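Local coordinates for malonyl CoA-acyl carrier protein transacylase (Staphylococcus aureus, PDB 3IM9), which catalyses the transfer of the malonyl group from malonyl-CoA to holo acyl carrier protein, a step of bacterial fatty acid biosynthesis, at residues 19-24 and 284-289; 28-31 and 36-39; 50-55 and 71-76; 79-84 and 307-312. All coordinates share one frame; numbering follows the deposited sequence.

In the fold
Interactions 3 and 4 both use helix 67-84, and interaction 2 packs against it through Leu30 and Ala37, whereas interaction 1 joins the loop 19-24 to the start of helix 286-294. In interaction 3 the early turns of helix 67-84 pack against helix 52-57, and in interaction 4 its later turns meet the C-terminal helix 306-312; both are buried, with apolar side chains that also touch backbone atoms. Interaction 2, partly buried, folds the loop 28-31 onto helix 35-47, and its Phe31 touches Leu53 of interaction 3. Interaction 1 lies at the surface and is the sparsest, a methyl contact beside polar backbone, with the backbone N of Gln19 against Leu74 of segment 71-76.

Interaction 1: residues 19-24 and 284-289; sequences QGAQKV and GKVLSG
Ala21 and Val286 supply the one apolar touch between the loop 19-24, which follows strand 11-16, and the start of helix 286-294: Ala21 CB lies 4.3 Å from Val286 CG2. Both side chains leave their backbones toward the opposite segment. The valine branch that makes the contact is CG2, since CG1 stands anti to the backbone N (chi1 177°) and is turned away from the alanine.

The polar approach makes no bond. Ala21 O faces Gly284 N at 4.4 Å, too far for a hydrogen bond, and Ala21 and Gly284 are the closest backbone pair, with CA atoms 5.6 Å apart. Gly284 has a positive phi of 76°, which favours glycine.

Hydrogen bonding acts within each segment. Gln22 folds back along its own loop, and its OE1 accepts from Gly20 N at 2.7 Å, in the amide plane and on a lone pair, tying the turn that presents Ala21. Lys285 occupies the N-cap position of the helix, whose first turn is closed by Gly289 N bonding to Lys285 O at 3.1 Å. Outward from the contact, Gln19 is held by Thr67 and Thr70, and Glu280 accepts from Leu287 N and pairs with Ser288 OG.

The side chain of Ala21 is about 11 Å from that of Ser97, the active-site serine by similarity; a sulfate ion, probably from the crystallisation liquor, lies near Val286. A single methyl pair and a carbonyl that makes no bond across the contact imply a light surface contact, with the loop and the helix start shaped mainly by their own bonds.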
# COMPACT_ATOMS: atom_id res chain seq x y z
N GLN A 19 -2.52 4.28 0.92
CA GLN A 19 -2.85 5.76 1.00
C GLN A 19 -3.02 6.33 -0.37
O GLN A 19 -2.15 6.13 -1.29
CB GLN A 19 -1.70 6.41 1.76
CG GLN A 19 -2.01 7.87 2.12
CD GLN A 19 -2.87 7.98 3.33
OE1 GLN A 19 -2.72 7.24 4.30
NE2 GLN A 19 -3.83 8.97 3.29
N GLY A 20 -4.09 7.09 -0.53
CA GLY A 20 -4.42 7.66 -1.86
C GLY A 20 -5.60 7.02 -2.53
O GLY A 20 -6.27 7.69 -3.34
N ALA A 21 -5.94 5.79 -2.13
CA ALA A 21 -7.11 5.15 -2.68
C ALA A 21 -8.43 5.34 -1.87
O ALA A 21 -9.51 5.01 -2.34
CB ALA A 21 -6.83 3.64 -2.84
N GLN A 22 -8.33 5.96 -0.69
CA GLN A 22 -9.52 6.12 0.17
C GLN A 22 -10.55 7.04 -0.51
O GLN A 22 -10.17 7.92 -1.33
CB GLN A 22 -9.10 6.68 1.54
CG GLN A 22 -8.60 8.16 1.57
CD GLN A 22 -7.18 8.34 1.14
OE1 GLN A 22 -6.43 7.42 0.80
NE2 GLN A 22 -6.82 9.62 1.10
N LYS A 23 -11.78 6.96 -0.03
CA LYS A 23 -12.84 7.88 -0.46
C LYS A 23 -13.90 7.89 0.58
O LYS A 23 -14.19 6.80 1.12
CB LYS A 23 -13.43 7.50 -1.82
CG LYS A 23 -14.00 6.10 -1.92
CD LYS A 23 -14.58 6.00 -3.41
CE LYS A 23 -15.66 4.91 -3.53
NZ LYS A 23 -16.82 5.12 -2.55
N VAL A 24 -14.46 9.09 0.86
CA VAL A 24 -15.58 9.15 1.76
C VAL A 24 -16.72 8.33 1.18
O VAL A 24 -17.08 8.39 -0.02
CB VAL A 24 -16.04 10.57 2.06
CG1 VAL A 24 -17.21 10.50 3.08
CG2 VAL A 24 -14.84 11.38 2.56
N GLY A 284 -11.31 2.11 -5.10
CA GLY A 284 -10.54 2.52 -6.25
C GLY A 284 -9.97 1.38 -7.09
O GLY A 284 -10.15 0.20 -6.75
N LYS A 285 -9.27 1.72 -8.16
CA LYS A 285 -8.59 0.72 -8.96
C LYS A 285 -7.20 1.25 -9.29
O LYS A 285 -6.71 1.07 -10.41
CB LYS A 285 -9.36 0.44 -10.25
CG LYS A 285 -10.14 1.63 -10.79
CD LYS A 285 -11.26 1.19 -11.71
CE LYS A 285 -10.95 1.54 -13.16
NZ LYS A 285 -11.98 1.01 -14.09
N VAL A 286 -6.56 1.90 -8.33
CA VAL A 286 -5.29 2.52 -8.61
C VAL A 286 -4.21 1.50 -8.94
O VAL A 286 -3.43 1.71 -9.88
CB VAL A 286 -4.81 3.33 -7.36
CG1 VAL A 286 -3.40 3.97 -7.60
CG2 VAL A 286 -5.83 4.39 -6.96
N LEU A 287 -4.17 0.39 -8.23
CA LEU A 287 -3.04 -0.58 -8.53
C LEU A 287 -3.30 -1.22 -9.93
O LEU A 287 -2.33 -1.53 -10.63
CB LEU A 287 -2.89 -1.66 -7.46
CG LEU A 287 -2.60 -1.14 -6.02
CD1 LEU A 287 -2.36 -2.41 -5.13
CD2 LEU A 287 -1.43 -0.19 -6.01
N SER A 288 -4.57 -1.42 -10.28
CA SER A 288 -4.88 -1.99 -11.58
C SER A 288 -4.35 -1.07 -12.64
O SER A 288 -3.74 -1.51 -13.64
CB SER A 288 -6.41 -2.22 -11.74
OG SER A 288 -6.95 -3.09 -10.74
N GLY A 289 -4.46 0.27 -12.40
CA GLY A 289 -3.90 1.23 -13.39
C GLY A 289 -2.41 1.15 -13.50
O GLY A 289 -1.87 1.32 -14.58

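Interaction 2: residues 28-31 and 36-39; sequences QDLF and QATE
Leu30 and Ala37 meet through their beta carbons, CB to CB at 3.9 Å, both bonds from CA pointing into the contact. Beside them Thr38 presents two different groups to the loop. Its methyl CG2 comes obliquely to the Phe31 ring, 3.9 Å from CE2, the two side chains crossing at about a right angle. Its hydroxyl lies on the backbone side, with OG1 3.5 Å from Leu30 O, a proximity and not a hydrogen bond.

The torsions explain this division. In Thr38 the hydroxyl stands anti to the carbonyl carbon (chi1 -58°), which leaves CG2 anti to the backbone N and directed at the ring. Phe31 starts off away from the helix, yet having CG anti to its own N (chi1 -171°) brings CD2 and CE2 of the ring back to the threonine methyl.

In the second shell, Thr38 OG1 bonds to Asn34 O and Asn32 N, both in the connection between the two segments, and Asn34 OD1 accepts from Ala37 N near the start of helix 35-47. Leu30 also packs on Ala80 and Leu81 of helix 67-84, and Phe31 on Leu41 of helix 35-47 itself and on Leu53 of helix 52-57.

This is a tight return of the chain onto the helix that follows it, well away from the annotated sites. The hydroxyl is taken up by the connecting turn while the methyl and the beta carbons make the interface, so the helix start is pinned by polar bonds from its own turn and covered by apolar groups.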
# COMPACT_ATOMS: atom_id res chain seq x y z
N GLN A 28 -19.49 1.72 2.85
CA GLN A 28 -20.84 1.97 3.43
C GLN A 28 -21.86 0.96 2.86
O GLN A 28 -22.80 0.62 3.56
CB GLN A 28 -21.20 3.44 3.27
CG GLN A 28 -21.60 3.70 1.90
CD GLN A 28 -21.83 5.18 1.72
OE1 GLN A 28 -21.73 5.65 0.58
NE2 GLN A 28 -22.00 5.96 2.86
N ASP A 29 -21.60 0.44 1.67
CA ASP A 29 -22.48 -0.52 1.08
C ASP A 29 -22.37 -1.88 1.69
O ASP A 29 -23.32 -2.73 1.54
CB ASP A 29 -22.27 -0.55 -0.43
CG ASP A 29 -20.81 -0.94 -0.85
OD1 ASP A 29 -20.66 -1.52 -1.96
OD2 ASP A 29 -19.91 -0.65 -0.03
N LEU A 30 -21.27 -2.20 2.34
CA LEU A 30 -21.11 -3.52 2.98
C LEU A 30 -21.82 -3.60 4.32
O LEU A 30 -22.26 -4.68 4.72
CB LEU A 30 -19.57 -3.78 3.16
CG LEU A 30 -18.77 -3.87 1.85
CD1 LEU A 30 -17.29 -3.88 2.27
CD2 LEU A 30 -19.11 -5.11 1.06
N PHE A 31 -21.78 -2.50 5.07
CA PHE A 31 -22.11 -2.54 6.48
C PHE A 31 -23.61 -2.95 6.64
O PHE A 31 -24.53 -2.26 6.09
CB PHE A 31 -21.81 -1.19 7.16
CG PHE A 31 -21.92 -1.21 8.59
CD1 PHE A 31 -22.70 -0.27 9.27
CD2 PHE A 31 -21.15 -2.14 9.35
CE1 PHE A 31 -22.71 -0.32 10.73
CE2 PHE A 31 -21.14 -2.15 10.73
CZ PHE A 31 -21.93 -1.22 11.44
N GLN A 36 -20.20 -11.29 6.77
CA GLN A 36 -18.73 -11.45 6.95
C GLN A 36 -18.08 -10.08 6.93
O GLN A 36 -17.18 -9.82 7.76
CB GLN A 36 -18.12 -12.35 5.88
CG GLN A 36 -18.47 -13.89 6.06
CD GLN A 36 -19.95 -14.20 5.86
OE1 GLN A 36 -20.55 -13.83 4.83
NE2 GLN A 36 -20.57 -14.83 6.88
N ALA A 37 -18.48 -9.25 5.94
CA ALA A 37 -17.93 -7.90 5.92
C ALA A 37 -18.29 -7.17 7.18
O ALA A 37 -17.48 -6.40 7.68
CB ALA A 37 -18.43 -7.14 4.74
N THR A 38 -19.50 -7.29 7.71
CA THR A 38 -19.88 -6.56 8.88
C THR A 38 -19.16 -6.98 10.14
O THR A 38 -18.85 -6.16 11.00
CB THR A 38 -21.44 -6.68 9.09
OG1 THR A 38 -22.09 -6.19 7.92
CG2 THR A 38 -21.95 -5.99 10.32
N GLU A 39 -18.81 -8.26 10.21
CA GLU A 39 -17.95 -8.71 11.31
C GLU A 39 -16.58 -7.95 11.37
O GLU A 39 -16.15 -7.54 12.46
CB GLU A 39 -17.71 -10.18 11.14
CG GLU A 39 -16.83 -10.75 12.23
CD GLU A 39 -16.74 -12.29 12.19
OE1 GLU A 39 -17.12 -12.96 11.14
OE2 GLU A 39 -16.26 -12.80 13.24

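Interaction 3: residues 50-55 and 71-76; sequences FDILET and QPALLT
Helix 52-57, N-capped by Asp51, starts against the early turns of helix 67-84, which is kinked at Pro72, and Ile52 CA lies 6.7 Å from Ala73 CA. This is helix-to-helix packing inside the acyl transferase domain, and the side chains meeting here are apolar. Ile52 is the main probe: CG1 stands anti to the backbone N (chi1 -179°) and carries CD1 across to the second helix, where it sits 3.8 Å from Ala73 N and 3.9 Å from Ala73 CB. Its tip thus rests on backbone as much as on side chain, at the kink where Pro72 N makes no bond to the preceding turn.

Phe50, just before the helix, adds a second touch. Its ring edge faces the proline, with CZ 4.1 Å from Pro72 CG and that carbon near the ring plane.

Local bonds set both partners. In the cap, Asp51 OD1 accepts from Glu54 N at 3.0 Å, the donor rising above the carboxylate plane. Asp51 O takes two donors, Thr55 N and Thr55 OG1, so the first turn is doubly tied. Leu41 of helix 35-47 lies against both Leu53 and Thr76, bringing a third helix to this junction, and Leu64 touches Ala73. On helix 67-84, Thr76 OG1 and Thr76 N reach Pro72 O from opposite faces of its carbonyl plane, the hydroxyl at 2.7 Å.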
# COMPACT_ATOMS: atom_id res chain seq x y z
N PHE A 50 -11.15 5.82 17.86
CA PHE A 50 -11.91 6.89 17.25
C PHE A 50 -13.04 6.22 16.45
O PHE A 50 -13.04 4.96 16.32
CB PHE A 50 -11.03 7.74 16.32
CG PHE A 50 -10.58 7.01 15.02
CD1 PHE A 50 -9.58 6.01 15.07
CD2 PHE A 50 -11.06 7.43 13.76
CE1 PHE A 50 -9.15 5.36 13.90
CE2 PHE A 50 -10.68 6.77 12.63
CZ PHE A 50 -9.66 5.73 12.69
N ASP A 51 -13.97 7.04 15.92
CA ASP A 51 -15.13 6.49 15.23
C ASP A 51 -14.72 6.20 13.79
O ASP A 51 -14.92 7.01 12.84
CB ASP A 51 -16.31 7.45 15.28
CG ASP A 51 -17.58 6.80 14.86
OD1 ASP A 51 -17.57 5.80 14.12
OD2 ASP A 51 -18.64 7.35 15.24
N ILE A 52 -14.12 5.03 13.64
CA ILE A 52 -13.60 4.64 12.29
C ILE A 52 -14.70 4.54 11.24
O ILE A 52 -14.54 4.96 10.11
CB ILE A 52 -12.79 3.28 12.36
CG1 ILE A 52 -12.22 2.90 10.98
CG2 ILE A 52 -13.65 2.21 13.10
CD1 ILE A 52 -11.17 3.82 10.51
N LEU A 53 -15.86 4.00 11.65
CA LEU A 53 -16.88 3.88 10.64
C LEU A 53 -17.48 5.23 10.18
O LEU A 53 -17.74 5.41 8.99
CB LEU A 53 -18.02 2.88 11.07
CG LEU A 53 -17.49 1.50 11.51
CD1 LEU A 53 -18.70 0.58 11.80
CD2 LEU A 53 -16.66 0.85 10.40
N GLU A 54 -17.63 6.16 11.13
CA GLU A 54 -18.11 7.52 10.75
C GLU A 54 -17.07 8.14 9.81
O GLU A 54 -17.39 8.67 8.76
CB GLU A 54 -18.27 8.35 11.99
CG GLU A 54 -18.91 9.75 11.61
CD GLU A 54 -18.04 10.73 10.89
OE1 GLU A 54 -16.85 10.81 11.21
OE2 GLU A 54 -18.61 11.44 10.03
N THR A 55 -15.81 7.88 10.16
CA THR A 55 -14.70 8.49 9.38
C THR A 55 -14.68 7.94 7.96
O THR A 55 -14.50 8.70 6.97
CB THR A 55 -13.38 8.31 10.08
OG1 THR A 55 -13.44 8.93 11.36
CG2 THR A 55 -12.21 9.04 9.30
N GLN A 71 -5.01 4.74 7.30
CA GLN A 71 -4.42 3.37 7.30
C GLN A 71 -5.40 2.30 7.85
O GLN A 71 -5.64 1.31 7.17
CB GLN A 71 -3.08 3.33 7.99
CG GLN A 71 -2.01 4.13 7.17
CD GLN A 71 -0.61 3.96 7.68
OE1 GLN A 71 -0.21 2.86 8.12
NE2 GLN A 71 0.18 5.07 7.68
N PRO A 72 -5.94 2.48 9.06
CA PRO A 72 -6.90 1.47 9.52
C PRO A 72 -8.17 1.50 8.68
O PRO A 72 -8.76 0.43 8.50
CB PRO A 72 -7.24 1.91 11.00
CG PRO A 72 -6.74 3.36 11.09
CD PRO A 72 -5.56 3.43 10.13
N ALA A 73 -8.53 2.65 8.09
CA ALA A 73 -9.72 2.63 7.21
C ALA A 73 -9.53 1.76 5.98
O ALA A 73 -10.41 0.97 5.62
CB ALA A 73 -9.96 4.11 6.77
N LEU A 74 -8.38 1.82 5.34
CA LEU A 74 -8.10 1.04 4.15
C LEU A 74 -7.98 -0.43 4.53
O LEU A 74 -8.50 -1.26 3.77
CB LEU A 74 -6.79 1.53 3.52
CG LEU A 74 -6.89 2.86 2.75
CD1 LEU A 74 -5.49 3.51 2.60
CD2 LEU A 74 -7.53 2.66 1.38
N LEU A 75 -7.22 -0.74 5.59
CA LEU A 75 -7.16 -2.14 6.02
C LEU A 75 -8.55 -2.72 6.27
O LEU A 75 -8.81 -3.88 5.87
CB LEU A 75 -6.27 -2.24 7.28
CG LEU A 75 -6.05 -3.70 7.70
CD1 LEU A 75 -4.85 -4.26 6.97
CD2 LEU A 75 -5.73 -3.70 9.19
N THR A 76 -9.39 -1.91 6.95
CA THR A 76 -10.71 -2.40 7.30
C THR A 76 -11.54 -2.63 6.04
O THR A 76 -12.20 -3.70 5.90
CB THR A 76 -11.39 -1.37 8.15
OG1 THR A 76 -10.64 -1.33 9.39
CG2 THR A 76 -12.84 -1.80 8.50

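Interaction 4: residues 79-84 and 307-312; sequences SALLAA and EDVKGW
Val309 sets its two methyls against helix 67-84, one on Leu81 and the other on Ala84. CG2 meets Leu81 CD2 at 3.7 Å, the two side chains crossing at a slant. CG1 lies the same distance, 3.7 Å, from Ala84 CB, and comes 3.5 Å from Ala84 O, so this methyl touches both the alanine side chain and its carbonyl. The fork is set by a first torsion of 172°: CG1 stands anti to the backbone N and CG2 anti to the carbonyl carbon, and both branches reach the other helix.

Leu81 leaves its backbone across the contact, but its end turns in toward the valine. The side chain also touches Ile281 of strand 275-281, so the leucine lies where the sheet and two helices come together. The closest backbone approach is Ala84 CA to Val309 CA, at 6.8 Å.

Around this buried patch, Trp312 bonds through NE1 to Lys86 O and lies on Leu85 and Leu88, extending the hold of the C-terminal helix beyond the valine. On its exposed side Lys310 NZ and Glu307 OE2 form a salt bridge at 3.1 Å. Since the facing groups are methyls, apart from one carbonyl, the interface rests on shape and burial, and one valine gives helix 306-312 its grip on this segment.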
# COMPACT_ATOMS: atom_id res chain seq x y z
N SER A 79 -10.14 -5.66 4.10
CA SER A 79 -10.34 -6.95 4.83
C SER A 79 -11.82 -7.30 4.85
O SER A 79 -12.17 -8.51 4.91
CB SER A 79 -9.83 -6.79 6.26
OG SER A 79 -8.37 -6.64 6.24
N ALA A 80 -12.70 -6.31 4.89
CA ALA A 80 -14.15 -6.59 4.93
C ALA A 80 -14.57 -7.18 3.61
O ALA A 80 -15.32 -8.16 3.55
CB ALA A 80 -14.94 -5.28 5.21
N LEU A 81 -14.06 -6.62 2.51
CA LEU A 81 -14.31 -7.20 1.18
C LEU A 81 -13.77 -8.59 1.12
O LEU A 81 -14.43 -9.52 0.57
CB LEU A 81 -13.75 -6.36 0.04
CG LEU A 81 -14.37 -5.01 -0.18
CD1 LEU A 81 -13.51 -4.15 -1.10
CD2 LEU A 81 -15.74 -5.12 -0.84
N LEU A 82 -12.53 -8.78 1.55
CA LEU A 82 -11.89 -10.09 1.50
C LEU A 82 -12.73 -11.13 2.26
O LEU A 82 -12.90 -12.22 1.73
CB LEU A 82 -10.43 -9.91 2.05
CG LEU A 82 -9.61 -11.20 1.96
CD1 LEU A 82 -9.26 -11.43 0.54
CD2 LEU A 82 -8.40 -10.88 2.74
N ALA A 83 -13.29 -10.77 3.43
CA ALA A 83 -14.01 -11.75 4.31
C ALA A 83 -15.30 -12.14 3.53
O ALA A 83 -15.77 -13.26 3.73
CB ALA A 83 -14.31 -11.09 5.60
N ALA A 84 -15.84 -11.29 2.66
CA ALA A 84 -17.13 -11.54 1.97
C ALA A 84 -16.94 -12.39 0.73
O ALA A 84 -17.93 -12.93 0.20
CB ALA A 84 -17.85 -10.24 1.61
N GLU A 307 -21.67 -5.14 -4.72
CA GLU A 307 -22.09 -5.71 -6.00
C GLU A 307 -20.95 -6.46 -6.71
O GLU A 307 -21.17 -7.52 -7.33
CB GLU A 307 -22.68 -4.66 -6.98
CG GLU A 307 -24.00 -4.09 -6.44
CD GLU A 307 -25.06 -5.15 -6.30
OE1 GLU A 307 -25.42 -5.74 -7.34
OE2 GLU A 307 -25.53 -5.35 -5.17
N ASP A 308 -19.71 -5.97 -6.60
CA ASP A 308 -18.59 -6.70 -7.16
C ASP A 308 -18.38 -8.03 -6.43
O ASP A 308 -18.03 -8.99 -7.09
CB ASP A 308 -17.27 -5.92 -6.98
CG ASP A 308 -17.24 -4.62 -7.83
OD1 ASP A 308 -17.95 -4.55 -8.84
OD2 ASP A 308 -16.52 -3.67 -7.48
N VAL A 309 -18.50 -8.00 -5.10
CA VAL A 309 -18.42 -9.25 -4.28
C VAL A 309 -19.50 -10.25 -4.76
O VAL A 309 -19.20 -11.41 -4.96
CB VAL A 309 -18.62 -8.95 -2.82
CG1 VAL A 309 -18.74 -10.27 -1.93
CG2 VAL A 309 -17.41 -8.09 -2.29
N LYS A 310 -20.74 -9.78 -4.92
CA LYS A 310 -21.81 -10.67 -5.37
C LYS A 310 -21.50 -11.20 -6.75
O LYS A 310 -21.73 -12.41 -7.02
CB LYS A 310 -23.12 -9.91 -5.36
CG LYS A 310 -23.67 -9.63 -4.00
CD LYS A 310 -24.94 -8.71 -4.17
CE LYS A 310 -25.62 -8.35 -2.89
NZ LYS A 310 -26.79 -7.37 -3.17
N GLY A 311 -21.00 -10.37 -7.66
CA GLY A 311 -20.71 -10.83 -8.98
C GLY A 311 -19.61 -11.92 -8.93
O GLY A 311 -19.69 -12.91 -9.66
N TRP A 312 -18.55 -11.72 -8.14
CA TRP A 312 -17.49 -12.73 -8.01
C TRP A 312 -18.10 -14.00 -7.41
O TRP A 312 -17.83 -15.12 -7.92
CB TRP A 312 -16.30 -12.20 -7.14
CG TRP A 312 -15.26 -13.30 -6.87
CD1 TRP A 312 -15.25 -14.17 -5.85
CD2 TRP A 312 -14.11 -13.56 -7.66
NE1 TRP A 312 -14.17 -15.04 -5.97
CE2 TRP A 312 -13.46 -14.68 -7.08
CE3 TRP A 312 -13.62 -13.02 -8.86
CZ2 TRP A 312 -12.32 -15.22 -7.61
CZ3 TRP A 312 -12.48 -13.58 -9.40
CH2 TRP A 312 -11.88 -14.68 -8.79